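Putative N-acetylmuramoyl-L-alanine amidase (Enterococcus phage phiM1EF22, PDB 7D55) is the tetrameric cell-binding domain of a phage endolysin and probably anchors the enzyme to the enterococcal cell wall. Local coordinates at the interface of chains A and B. Residues are numbered along the deposited sequence; one frame, centred on the assembly and turned at random. Chains: chain A/B, Putative N-acetylmuramoyl-L-alanine amidase.

The interface of chains A and B. Residues chain A 38, 40-41; chain B 74, 77.
The aliphatic stretch of B:Arg74 lies alongside A:Asp40, its CD 3.9 Å from A:Asp40 CB, where helix 71-78 of chain B meets the start of helix 39-53 of chain A. A bend at chi2 (-57°) turns the arginine chain along this helix start, and from CG outward it runs extended to the imidazole. There the guanidinium lies over one face of A:His38, the two planes 15° apart, in a cation-pi stack. B:Arg74 NH1 sits above the middle of the A:His38 ring, 3.4 Å from its centroid, while B:Arg74 NH2 lies over the rim, 3.5 Å from A:His38 CE1. Beside the stack, B:Thr77 turns its methyl CG2 to the carboxylate of A:Glu41, 3.5 Å from A:Glu41 OE1, the two side chains crossing at about a right angle. The ring itself is braced from within chain A: the backbone N of A:Asp40 donates to A:His38 ND1 (2.9 Å), from somewhat outside the ring plane, which should help to hold the imidazole's rotation. At the polar rim a water lies in the guanidinium plane and joins three side chains: its O is 2.6 Å from A:Glu41 OE1, 3.1 Å from B:Arg74 NH1, and more loosely placed near the hydroxyl OG1 of B:Thr77. The carboxylates of A:Asp40 and A:Glu41 may add longer-range attraction for the arginine. Stack and water bridge would together dock one subunit's helix start against its neighbour's short helix, one of the joints that would hold the tetrameric cell-binding domain together.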
loop_
_atom_site.group_PDB
_atom_site.type_symbol
_atom_site.label_atom_id
_atom_site.label_comp_id
_atom_site.label_asym_id
_atom_site.label_seq_id
_atom_site.Cartn_x
_atom_site.Cartn_y
_atom_site.Cartn_z
ATOM N N HIS A 38 10.002 18.740 5.929
ATOM C CA HIS A 38 9.424 20.060 6.036
ATOM C C HIS A 38 8.209 19.952 6.946
ATOM O O HIS A 38 7.466 18.962 6.872
ATOM C CB HIS A 38 8.999 20.581 4.659
ATOM C CG HIS A 38 8.595 22.020 4.665
ATOM N ND1 HIS A 38 7.332 22.432 5.026
ATOM C CD2 HIS A 38 9.288 23.145 4.367
ATOM C CE1 HIS A 38 7.262 23.749 4.945
ATOM N NE2 HIS A 38 8.436 24.207 4.547
ATOM N N ASP A 40 5.354 21.218 6.828
ATOM C CA ASP A 40 4.073 21.096 6.152
ATOM C C ASP A 40 3.877 19.737 5.495
ATOM O O ASP A 40 2.732 19.371 5.199
ATOM C CB ASP A 40 3.875 22.236 5.156
ATOM C CG ASP A 40 3.504 23.541 5.834
ATOM O OD1 ASP A 40 3.269 23.539 7.067
ATOM O OD2 ASP A 40 3.450 24.572 5.135
ATOM N N GLU A 41 4.959 18.986 5.265
ATOM C CA GLU A 41 4.819 17.585 4.880
ATOM C C GLU A 41 4.210 16.783 6.016
ATOM O O GLU A 41 3.326 15.942 5.802
ATOM C CB GLU A 41 6.177 16.994 4.506
ATOM C CG GLU A 41 6.697 17.463 3.177
ATOM C CD GLU A 41 8.173 17.167 2.982
ATOM O OE1 GLU A 41 8.820 17.924 2.229
ATOM O OE2 GLU A 41 8.684 16.185 3.568
ATOM N N ARG B 74 3.485 19.347 -0.985
ATOM C CA ARG B 74 3.901 18.613 0.205
ATOM C C ARG B 74 3.491 17.151 0.113
ATOM O O ARG B 74 4.280 16.254 0.434
ATOM C CB ARG B 74 3.279 19.253 1.445
ATOM C CG ARG B 74 3.473 20.756 1.569
ATOM C CD ARG B 74 4.945 21.161 1.565
ATOM N NE ARG B 74 5.093 22.612 1.662
ATOM C CZ ARG B 74 6.257 23.251 1.604
ATOM N NH1 ARG B 74 7.385 22.567 1.441
ATOM N NH2 ARG B 74 6.294 24.574 1.697
ATOM N N THR B 77 5.652 15.173 -2.248
ATOM C CA THR B 77 6.983 14.856 -1.748
ATOM C C THR B 77 6.967 13.582 -0.911
ATOM O O THR B 77 7.883 12.757 -1.009
ATOM C CB THR B 77 7.533 16.027 -0.933
ATOM O OG1 THR B 77 7.576 17.199 -1.765
ATOM C CG2 THR B 77 8.929 15.716 -0.452
HETATM O O HOH W 1 7.750 19.586 0.496
#